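Local structure of WZI (Escherichia coli, 2YNK) at residues 6-12 / 150-156; 67-73 / 450-456; 95-99 / 111-115; 160-166 / 357-362. The protein acts as an outer-membrane lectin, a beta-barrel that binds carbohydrate and underpins the assembly of the group 1 capsule in Escherichia coli. All coordinates share one frame; numbering follows the deposited sequence.

Interaction 1. Residues 6-12 / 150-156; sequences NDNDLRN and QWWGPGY
The guanidinium of Arg11 lies flat on the ring of Tyr156, with the two planes only 10° from parallel. NH2 sits over the middle of the ring, whereas CZ is off-centre, 3.9 Å from the ring centroid, in a cation-pi arrangement. An almost straight chain makes this reach possible: CG leaves CB anti to the backbone N (chi1 170°), and the side chain then runs extended from CG to NE, across to the loop 150-156. With one face on Tyr156, the edge is given to backbone carbonyls; Phe86 is a second cation-pi partner. NH1 and NH2 grip a single acceptor end-on: Arg11 NH1 is 2.8 Å from Gly155 O and Arg11 NH2 3.1 Å from the same oxygen, both close to the guanidinium plane. A further bond from NH2 to Pro154 O is weak. Also at the edge, a water joins Arg11 NE, which donates to it over 2.8 Å, to Tyr156 OH; that hydroxyl is also hydrogen-bonded to Glu313. Ring and carbonyls together therefore fix both the tilt and the rotation of the buried cation. Trp151 contributes a weak bond from NE1 to Gly155 O, and its CB lies beside the amide of Asn6, whose ND2 makes a weak 3.4 Å bond to Gln150 O. At the start of the helix, Asp7 OD2 accepts from Leu10 N. The whole is a cation-pi arginine–tyrosine stack with end-on hydrogen bonding of the guanidinium to a backbone carbonyl, by which an N-capped, N-terminal helix is joined to a loop in the interior of the beta-barrel.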
# COMPACT_ATOMS: atom_id res chain seq x y z
N ASN A 6 -2.15 -2.44 -5.49
CA ASN A 6 -2.87 -1.50 -4.64
C ASN A 6 -4.01 -0.79 -5.36
O ASN A 6 -3.78 0.08 -6.18
CB ASN A 6 -1.93 -0.43 -4.08
CG ASN A 6 -0.75 -1.01 -3.32
OD1 ASN A 6 -0.45 -2.20 -3.41
ND2 ASN A 6 -0.08 -0.15 -2.58
N ASP A 7 -5.25 -1.18 -5.06
CA ASP A 7 -6.44 -0.41 -5.45
C ASP A 7 -7.14 -0.05 -4.16
O ASP A 7 -7.24 -0.87 -3.26
CB ASP A 7 -7.36 -1.24 -6.32
CG ASP A 7 -8.56 -0.46 -6.82
OD1 ASP A 7 -8.36 0.56 -7.51
OD2 ASP A 7 -9.71 -0.87 -6.54
N ASN A 8 -7.62 1.18 -4.05
CA ASN A 8 -8.13 1.66 -2.77
C ASN A 8 -9.60 1.28 -2.59
O ASN A 8 -10.01 0.89 -1.50
CB ASN A 8 -7.93 3.17 -2.65
CG ASN A 8 -8.34 3.71 -1.31
OD1 ASN A 8 -7.92 3.22 -0.27
ND2 ASN A 8 -9.17 4.75 -1.32
N ASP A 9 -10.38 1.41 -3.66
CA ASP A 9 -11.78 1.00 -3.66
C ASP A 9 -11.93 -0.49 -3.36
O ASP A 9 -12.76 -0.87 -2.52
CB ASP A 9 -12.45 1.34 -4.99
CG ASP A 9 -12.88 2.81 -5.07
OD1 ASP A 9 -12.71 3.53 -4.06
OD2 ASP A 9 -13.37 3.24 -6.14
N LEU A 10 -11.12 -1.32 -4.01
CA LEU A 10 -11.15 -2.77 -3.79
C LEU A 10 -10.83 -3.13 -2.34
O LEU A 10 -11.56 -3.91 -1.70
CB LEU A 10 -10.15 -3.50 -4.71
CG LEU A 10 -10.24 -5.03 -4.70
CD1 LEU A 10 -11.59 -5.46 -5.28
CD2 LEU A 10 -9.10 -5.67 -5.47
N ARG A 11 -9.73 -2.56 -1.84
CA ARG A 11 -9.24 -2.86 -0.50
C ARG A 11 -10.28 -2.54 0.55
O ARG A 11 -10.46 -3.32 1.47
CB ARG A 11 -7.95 -2.08 -0.19
CG ARG A 11 -7.56 -2.19 1.28
CD ARG A 11 -6.13 -1.84 1.61
NE ARG A 11 -5.93 -2.11 3.03
CZ ARG A 11 -5.09 -1.48 3.85
NH1 ARG A 11 -4.30 -0.51 3.41
NH2 ARG A 11 -5.04 -1.83 5.13
N ASN A 12 -10.93 -1.39 0.45
CA ASN A 12 -11.90 -0.98 1.45
C ASN A 12 -13.15 -1.91 1.43
O ASN A 12 -13.69 -2.27 2.47
CB ASN A 12 -12.30 0.49 1.27
CG ASN A 12 -11.12 1.44 1.45
OD1 ASN A 12 -10.78 2.20 0.54
ND2 ASN A 12 -10.48 1.41 2.61
N GLN A 150 4.03 -2.48 -4.00
CA GLN A 150 3.65 -3.36 -2.90
C GLN A 150 2.98 -2.58 -1.78
O GLN A 150 2.97 -1.33 -1.79
CB GLN A 150 4.88 -4.07 -2.33
CG GLN A 150 5.53 -5.08 -3.25
CD GLN A 150 7.02 -5.23 -2.98
OE1 GLN A 150 7.80 -4.27 -3.12
NE2 GLN A 150 7.43 -6.43 -2.59
N TRP A 151 2.42 -3.33 -0.83
CA TRP A 151 2.03 -2.77 0.46
C TRP A 151 2.22 -3.80 1.51
O TRP A 151 1.64 -4.89 1.42
CB TRP A 151 0.60 -2.32 0.45
CG TRP A 151 0.17 -1.57 1.69
CD1 TRP A 151 -0.33 -2.09 2.87
CD2 TRP A 151 0.17 -0.12 1.88
NE1 TRP A 151 -0.64 -1.09 3.76
CE2 TRP A 151 -0.36 0.12 3.22
CE3 TRP A 151 0.54 0.97 1.10
CZ2 TRP A 151 -0.50 1.40 3.74
CZ3 TRP A 151 0.38 2.25 1.63
CH2 TRP A 151 -0.13 2.46 2.91
N TRP A 152 3.04 -3.48 2.51
CA TRP A 152 3.34 -4.42 3.60
C TRP A 152 2.78 -3.96 4.93
O TRP A 152 3.37 -3.11 5.61
CB TRP A 152 4.84 -4.64 3.69
CG TRP A 152 5.37 -5.57 2.64
CD1 TRP A 152 4.73 -6.05 1.50
CD2 TRP A 152 6.72 -6.14 2.57
NE1 TRP A 152 5.55 -6.86 0.78
CE2 TRP A 152 6.75 -6.96 1.37
CE3 TRP A 152 7.85 -6.04 3.36
CZ2 TRP A 152 7.87 -7.66 1.00
CZ3 TRP A 152 8.98 -6.75 2.98
CH2 TRP A 152 8.99 -7.54 1.83
N GLY A 153 1.64 -4.54 5.30
CA GLY A 153 1.06 -4.33 6.62
C GLY A 153 -0.38 -3.89 6.61
O GLY A 153 -0.95 -3.64 5.55
N PRO A 154 -0.98 -3.77 7.80
CA PRO A 154 -2.41 -3.54 7.94
C PRO A 154 -2.81 -2.07 7.96
O PRO A 154 -4.00 -1.77 8.05
CB PRO A 154 -2.71 -4.17 9.29
CG PRO A 154 -1.46 -3.94 10.08
CD PRO A 154 -0.32 -3.91 9.11
N GLY A 155 -1.84 -1.17 7.87
CA GLY A 155 -2.13 0.24 7.95
C GLY A 155 -2.84 0.73 6.72
O GLY A 155 -2.71 0.14 5.65
N TYR A 156 -3.59 1.82 6.89
CA TYR A 156 -4.28 2.48 5.79
C TYR A 156 -3.56 3.74 5.33
O TYR A 156 -3.66 4.13 4.17
CB TYR A 156 -5.72 2.81 6.20
CG TYR A 156 -6.63 1.60 6.20
CD1 TYR A 156 -7.12 1.09 5.01
CD2 TYR A 156 -6.97 0.96 7.38
CE1 TYR A 156 -7.95 -0.03 4.99
CE2 TYR A 156 -7.80 -0.15 7.38
CZ TYR A 156 -8.29 -0.64 6.18
OH TYR A 156 -9.09 -1.75 6.15
O HOH W 1 -7.59 -3.43 4.90

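Interaction 2. Residues 67-73 / 450-456; sequences ADFRVTG and IEIPFSL
Closure of the barrel takes place here, where strand 69-76, the first of the closed antiparallel sheet, pairs with strand 444-454, the last. Six backbone hydrogen bonds, two for each of the pairs Phe69–Phe454, Val71–Ile452 and Gly73–Ile450, zip the edges together; Phe454 N to Phe69 O, at 2.7 Å, is the shortest. Beyond the Phe69–Phe454 pair, Leu456 N donates to the anti lone pair of Asp68 OD2 over 2.9 Å, so a side chain holds the C-terminal residue just past the end of the ladder. Phe69 and Phe454 project side by side from one face of the sheet, their rings meeting rim to rim with planes 20° apart and CD2 of Phe69 3.4 Å from CD2 of Phe454. Leu456 CD1 packs on Phe69 CB, and Val71 CG2 comes to the edge of the Phe454 ring. The face bearing Arg70, Thr72, Glu451 and Pro453 is more polar: Arg70, bent at chi3 (109°), turns its guanidinium edge to the carboxylate of Glu451, forming a long salt bridge of 3.5 Å between NH2 and OE2. Glu451 also pairs with Arg61 of helix 49-65. Pairing of the last strand with the first, antiparallel, is the closure typical of outer-membrane beta-barrels.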
# COMPACT_ATOMS: atom_id res chain seq x y z
N ALA A 67 -9.56 -4.95 -17.15
CA ALA A 67 -10.14 -4.79 -18.49
C ALA A 67 -9.08 -4.85 -19.59
O ALA A 67 -7.95 -4.41 -19.39
CB ALA A 67 -10.89 -3.47 -18.58
N ASP A 68 -9.46 -5.38 -20.75
CA ASP A 68 -8.53 -5.56 -21.87
C ASP A 68 -7.66 -4.34 -22.12
O ASP A 68 -6.45 -4.45 -22.31
CB ASP A 68 -9.29 -5.89 -23.16
CG ASP A 68 -9.85 -7.30 -23.18
OD1 ASP A 68 -9.39 -8.14 -22.38
OD2 ASP A 68 -10.74 -7.58 -24.01
N PHE A 69 -8.30 -3.18 -22.13
CA PHE A 69 -7.61 -1.92 -22.35
C PHE A 69 -8.17 -0.89 -21.38
O PHE A 69 -9.38 -0.82 -21.18
CB PHE A 69 -7.77 -1.48 -23.81
CG PHE A 69 -7.17 -0.14 -24.11
CD1 PHE A 69 -5.82 0.11 -23.84
CD2 PHE A 69 -7.93 0.88 -24.67
CE1 PHE A 69 -5.26 1.35 -24.11
CE2 PHE A 69 -7.37 2.12 -24.95
CZ PHE A 69 -6.04 2.35 -24.67
N ARG A 70 -7.29 -0.13 -20.74
CA ARG A 70 -7.71 0.79 -19.69
C ARG A 70 -6.98 2.12 -19.75
O ARG A 70 -5.75 2.17 -19.71
CB ARG A 70 -7.51 0.14 -18.33
CG ARG A 70 -8.36 0.76 -17.24
CD ARG A 70 -8.53 -0.16 -16.05
NE ARG A 70 -7.80 0.29 -14.87
CZ ARG A 70 -8.31 1.06 -13.91
NH1 ARG A 70 -9.56 1.50 -13.96
NH2 ARG A 70 -7.55 1.40 -12.88
N VAL A 71 -7.75 3.20 -19.85
CA VAL A 71 -7.18 4.53 -19.86
C VAL A 71 -7.44 5.18 -18.51
O VAL A 71 -8.58 5.17 -18.03
CB VAL A 71 -7.79 5.41 -20.96
CG1 VAL A 71 -7.28 6.84 -20.82
CG2 VAL A 71 -7.46 4.85 -22.33
N THR A 72 -6.39 5.73 -17.90
CA THR A 72 -6.52 6.42 -16.62
C THR A 72 -5.89 7.80 -16.71
O THR A 72 -4.97 8.04 -17.51
CB THR A 72 -5.86 5.64 -15.46
OG1 THR A 72 -4.45 5.52 -15.69
CG2 THR A 72 -6.49 4.24 -15.32
N GLY A 73 -6.42 8.71 -15.89
CA GLY A 73 -6.03 10.11 -15.91
C GLY A 73 -6.10 10.69 -14.52
O GLY A 73 -6.93 10.28 -13.70
N ILE A 450 -9.79 9.88 -13.45
CA ILE A 450 -10.75 9.24 -14.33
C ILE A 450 -10.29 7.84 -14.70
O ILE A 450 -9.09 7.59 -14.82
CB ILE A 450 -10.95 10.10 -15.60
CG1 ILE A 450 -12.23 9.69 -16.33
CG2 ILE A 450 -9.73 10.00 -16.51
CD1 ILE A 450 -12.66 10.70 -17.37
N GLU A 451 -11.24 6.92 -14.86
CA GLU A 451 -10.95 5.54 -15.26
C GLU A 451 -11.89 5.13 -16.39
O GLU A 451 -13.11 5.23 -16.25
CB GLU A 451 -11.18 4.58 -14.09
CG GLU A 451 -10.29 4.80 -12.88
CD GLU A 451 -10.57 3.81 -11.75
OE1 GLU A 451 -11.71 3.31 -11.66
OE2 GLU A 451 -9.65 3.51 -10.95
N ILE A 452 -11.32 4.67 -17.51
CA ILE A 452 -12.12 4.22 -18.66
C ILE A 452 -11.66 2.83 -19.09
O ILE A 452 -10.63 2.69 -19.74
CB ILE A 452 -12.00 5.18 -19.87
CG1 ILE A 452 -12.33 6.62 -19.48
CG2 ILE A 452 -12.95 4.73 -20.97
CD1 ILE A 452 -11.17 7.39 -18.91
N PRO A 453 -12.43 1.79 -18.73
CA PRO A 453 -12.12 0.43 -19.21
C PRO A 453 -12.79 0.11 -20.55
O PRO A 453 -13.91 0.52 -20.79
CB PRO A 453 -12.68 -0.47 -18.09
CG PRO A 453 -13.27 0.44 -17.06
CD PRO A 453 -13.48 1.77 -17.71
N PHE A 454 -12.08 -0.62 -21.41
CA PHE A 454 -12.53 -0.97 -22.76
C PHE A 454 -12.32 -2.46 -23.00
O PHE A 454 -11.37 -3.05 -22.49
CB PHE A 454 -11.69 -0.25 -23.81
CG PHE A 454 -11.91 1.24 -23.89
CD1 PHE A 454 -13.08 1.76 -24.43
CD2 PHE A 454 -10.91 2.13 -23.48
CE1 PHE A 454 -13.28 3.13 -24.53
CE2 PHE A 454 -11.10 3.50 -23.58
CZ PHE A 454 -12.28 4.00 -24.11
N SER A 455 -13.19 -3.06 -23.82
CA SER A 455 -13.01 -4.44 -24.30
C SER A 455 -12.33 -4.46 -25.66
O SER A 455 -12.45 -3.50 -26.43
CB SER A 455 -14.35 -5.16 -24.41
OG SER A 455 -15.08 -5.09 -23.19
N LEU A 456 -11.62 -5.55 -25.96
CA LEU A 456 -10.98 -5.76 -27.27
C LEU A 456 -11.29 -7.16 -27.80
O LEU A 456 -12.45 -7.56 -27.86
CB LEU A 456 -9.47 -5.56 -27.16
CG LEU A 456 -9.00 -4.10 -26.99
CD1 LEU A 456 -7.55 -4.03 -26.54
CD2 LEU A 456 -9.20 -3.34 -28.29

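Interaction 3. Residues 95-99 / 111-115; sequences SLGLA and LQGNV
Gln112 folds back over Gly97 and Ala99 of the neighbouring strand. Its CG starts anti to the backbone N (chi1 177°), and a bend at chi2 (72°) then lays the amide along the sheet, so that NE2 donates to Gly113 O over 3.0 Å. The donor stands above the carbonyl plane, leaving the more in-plane approach to Leu98 N, which binds the same oxygen at 2.9 Å. The amide of Asn114 projects from this same face, with OD1 3.7 Å from Gly97 CA, and its ND2 is bonded to Asn128 on the next strand. Both amides lie over Gly97, with Gln112 NE2 3.5 Å from Gly97 CA. On the reverse face the surface is aliphatic: Leu96 CB meets Val115 CG1 at 3.8 Å, and Leu98 and Leu111 project on the surface. Between the strands, four backbone bonds hold this antiparallel hairpin, among them the nearly straight Gly113 N to Leu98 O at 2.8 Å. Leu111 touches a bound octane and Ser95 a dodecane. Amides gathered on one side and leucine and valine on the other imply a two-faced barrel wall, its aliphatic face probably toward lipid and its polar face toward the interior.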
# COMPACT_ATOMS: atom_id res chain seq x y z
N SER A 95 -1.29 13.38 -15.00
CA SER A 95 -0.85 12.08 -15.45
C SER A 95 -1.84 11.51 -16.46
O SER A 95 -3.01 11.88 -16.47
CB SER A 95 -0.72 11.15 -14.24
OG SER A 95 0.39 10.28 -14.38
N LEU A 96 -1.35 10.62 -17.31
CA LEU A 96 -2.21 9.91 -18.22
C LEU A 96 -1.64 8.53 -18.46
O LEU A 96 -0.46 8.41 -18.81
CB LEU A 96 -2.31 10.67 -19.53
CG LEU A 96 -3.32 10.13 -20.52
CD1 LEU A 96 -4.69 9.97 -19.86
CD2 LEU A 96 -3.38 11.08 -21.71
N GLY A 97 -2.46 7.50 -18.25
CA GLY A 97 -2.02 6.11 -18.31
C GLY A 97 -2.80 5.32 -19.33
O GLY A 97 -4.03 5.42 -19.39
N LEU A 98 -2.08 4.54 -20.15
CA LEU A 98 -2.68 3.58 -21.07
C LEU A 98 -2.15 2.20 -20.73
O LEU A 98 -0.94 2.00 -20.70
CB LEU A 98 -2.33 3.91 -22.52
CG LEU A 98 -2.71 5.29 -23.08
CD1 LEU A 98 -2.44 5.33 -24.59
CD2 LEU A 98 -4.16 5.65 -22.80
N ALA A 99 -3.04 1.25 -20.48
CA ALA A 99 -2.65 -0.12 -20.12
C ALA A 99 -3.34 -1.18 -20.98
O ALA A 99 -4.54 -1.13 -21.19
CB ALA A 99 -2.92 -0.37 -18.65
N LEU A 111 0.63 -4.36 -19.42
CA LEU A 111 1.54 -3.43 -20.07
C LEU A 111 1.02 -2.02 -19.86
O LEU A 111 -0.01 -1.64 -20.40
CB LEU A 111 1.64 -3.70 -21.57
CG LEU A 111 2.25 -5.04 -21.99
CD1 LEU A 111 2.44 -5.08 -23.50
CD2 LEU A 111 3.57 -5.29 -21.26
N GLN A 112 1.76 -1.23 -19.08
CA GLN A 112 1.31 0.10 -18.69
C GLN A 112 2.29 1.17 -19.18
O GLN A 112 3.50 1.06 -18.98
CB GLN A 112 1.17 0.13 -17.16
CG GLN A 112 0.77 1.47 -16.57
CD GLN A 112 -0.66 1.82 -16.85
OE1 GLN A 112 -1.57 1.11 -16.44
NE2 GLN A 112 -0.87 2.93 -17.55
N GLY A 113 1.76 2.20 -19.83
CA GLY A 113 2.53 3.38 -20.20
C GLY A 113 1.94 4.59 -19.51
O GLY A 113 0.72 4.70 -19.40
N ASN A 114 2.80 5.48 -19.02
CA ASN A 114 2.38 6.74 -18.41
C ASN A 114 3.16 7.93 -18.99
O ASN A 114 4.37 7.85 -19.23
CB ASN A 114 2.62 6.72 -16.90
CG ASN A 114 2.07 5.49 -16.23
OD1 ASN A 114 0.86 5.25 -16.22
ND2 ASN A 114 2.96 4.71 -15.63
N VAL A 115 2.45 9.05 -19.19
CA VAL A 115 3.05 10.32 -19.51
C VAL A 115 2.62 11.32 -18.45
O VAL A 115 1.49 11.27 -17.96
CB VAL A 115 2.62 10.83 -20.89
CG1 VAL A 115 1.17 11.25 -20.86
CG2 VAL A 115 3.50 12.00 -21.31

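Interaction 4. Residues 160-166 / 357-362; sequences LIRGDAM and YPLGDA
Bends at chi2 (-67°) and chi3 (-61°) fold Arg162 back toward its own backbone, and NH1 is thereby brought to Leu359 O. The 3.1 Å bond from Arg162 NH1 lies in the carbonyl plane, on a lone pair of Leu359 O, and close to the guanidinium plane as well. Gly163 N reaches the same oxygen at 2.9 Å, tilted out of the carbonyl plane, so one buried carbonyl is held by two donors. NH1 of Arg162 is shared in turn: it also donates to Gly163 O at 2.8 Å, which ties the folded chain to its own loop. Such loop-to-loop bonding belongs to the inner filling of the barrel, where the stretch between strands 151-152 and 170-176 meets the short strand 357-358 and the turn after it. Further along, the first torsion of selenomethionine Met166 (chi1 36°) puts CG by Pro358 O, and the bent chain swings SE to Leu359. The two side chains cross at about a right angle, with Met166 SE 4.1 Å from Leu359 CG. Ala165 fits its methyl against Ala362, CB to CB 4.0 Å, while its O comes to the edge of the Tyr357 ring. Leu160 CD2 lies alongside the carboxylate of Asp361, whose OD2 is bonded to His330.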
# COMPACT_ATOMS: atom_id res chain seq x y z
N LEU A 160 5.27 1.10 7.42
CA LEU A 160 6.52 1.58 7.98
C LEU A 160 7.74 0.97 7.30
O LEU A 160 8.87 1.42 7.55
CB LEU A 160 6.61 1.26 9.47
CG LEU A 160 5.54 1.85 10.40
CD1 LEU A 160 5.73 1.27 11.80
CD2 LEU A 160 5.58 3.36 10.42
N ILE A 161 7.53 -0.03 6.44
CA ILE A 161 8.64 -0.79 5.86
C ILE A 161 8.65 -0.85 4.34
O ILE A 161 9.70 -0.70 3.73
CB ILE A 161 8.68 -2.23 6.41
CG1 ILE A 161 9.95 -2.95 5.94
CG2 ILE A 161 7.41 -2.99 6.03
CD1 ILE A 161 10.45 -4.02 6.88
N ARG A 162 7.49 -1.09 3.73
CA ARG A 162 7.37 -1.05 2.28
C ARG A 162 5.98 -0.59 1.89
O ARG A 162 5.02 -1.36 1.94
CB ARG A 162 7.69 -2.40 1.63
CG ARG A 162 9.18 -2.66 1.44
CD ARG A 162 9.84 -1.74 0.41
NE ARG A 162 9.25 -1.89 -0.93
CZ ARG A 162 8.38 -1.06 -1.48
NH1 ARG A 162 7.97 0.06 -0.86
NH2 ARG A 162 7.90 -1.34 -2.69
N GLY A 163 5.91 0.68 1.51
CA GLY A 163 4.67 1.27 1.07
C GLY A 163 4.69 1.66 -0.40
O GLY A 163 5.36 1.04 -1.23
N ASP A 164 4.02 2.78 -0.65
CA ASP A 164 3.36 3.10 -1.90
C ASP A 164 3.68 4.49 -2.38
O ASP A 164 3.16 4.90 -3.42
CB ASP A 164 1.88 3.13 -1.54
CG ASP A 164 1.00 2.66 -2.63
OD1 ASP A 164 1.46 1.87 -3.48
OD2 ASP A 164 -0.17 3.06 -2.60
N ALA A 165 4.52 5.21 -1.63
CA ALA A 165 4.62 6.66 -1.68
C ALA A 165 5.88 7.09 -2.40
O ALA A 165 6.73 7.81 -1.86
CB ALA A 165 4.62 7.20 -0.25
N MSE A 166 6.01 6.61 -3.64
CA MSE A 166 7.31 6.50 -4.31
C MSE A 166 7.07 5.72 -5.57
O MSE A 166 6.06 5.03 -5.69
CB MSE A 166 8.26 5.68 -3.44
CG MSE A 166 7.42 4.58 -2.76
SE MSE A 166 8.26 2.85 -2.96
CE MSE A 166 7.37 2.33 -4.65
N TYR A 357 11.55 10.19 -2.36
CA TYR A 357 10.29 9.73 -1.83
C TYR A 357 10.50 8.43 -1.07
O TYR A 357 11.22 7.53 -1.53
CB TYR A 357 9.24 9.68 -2.93
CG TYR A 357 8.61 11.05 -3.13
CD1 TYR A 357 9.36 12.12 -3.59
CD2 TYR A 357 7.27 11.28 -2.80
CE1 TYR A 357 8.80 13.38 -3.75
CE2 TYR A 357 6.70 12.53 -2.96
CZ TYR A 357 7.48 13.58 -3.43
OH TYR A 357 6.93 14.84 -3.60
N PRO A 358 9.94 8.36 0.15
CA PRO A 358 10.17 7.25 1.05
C PRO A 358 9.63 5.92 0.52
O PRO A 358 8.55 5.88 -0.04
CB PRO A 358 9.40 7.67 2.31
CG PRO A 358 8.33 8.57 1.81
CD PRO A 358 8.99 9.34 0.71
N LEU A 359 10.43 4.87 0.69
CA LEU A 359 10.04 3.49 0.46
C LEU A 359 9.19 2.96 1.63
O LEU A 359 8.57 1.90 1.54
CB LEU A 359 11.29 2.61 0.30
CG LEU A 359 11.85 2.36 -1.10
CD1 LEU A 359 12.36 3.64 -1.73
CD2 LEU A 359 12.97 1.33 -1.01
N GLY A 360 9.21 3.68 2.75
CA GLY A 360 8.43 3.33 3.91
C GLY A 360 7.22 4.23 3.98
O GLY A 360 6.49 4.34 3.01
N ASP A 361 7.02 4.87 5.13
CA ASP A 361 5.81 5.65 5.37
C ASP A 361 5.79 6.96 4.58
O ASP A 361 6.82 7.59 4.39
CB ASP A 361 5.68 5.95 6.87
CG ASP A 361 4.26 6.36 7.28
OD1 ASP A 361 3.35 6.43 6.42
OD2 ASP A 361 4.08 6.61 8.49
N ALA A 362 4.60 7.37 4.15
CA ALA A 362 4.45 8.56 3.29
C ALA A 362 5.14 9.84 3.83
O ALA A 362 5.60 10.67 3.05
CB ALA A 362 2.97 8.82 3.01

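In the fold
The four contacts divide between the wall of the barrel and its filling. Interactions 2 and 3 are neighbours in the wall, their centres about 10 Å apart: Thr72 O bonds to Gly97 N and Arg70 N to Ala99 O, so strands 444-454, 69-76, 95-104 and 107-116 form a continuous run across the closure. Hydrocarbon ligands mark its outer surface: bound dodecanes lie about 4 Å from the side chain of Ile450 and about 4 Å from that of Val115. Interactions 1 and 4 lie inside, centres about 13 Å apart, joined by Trp152 N to Arg162 O and Gln150 OE1 to Arg162 NH2. Interactions 1 and 2 come within about 5 Å between nearest atoms without touching.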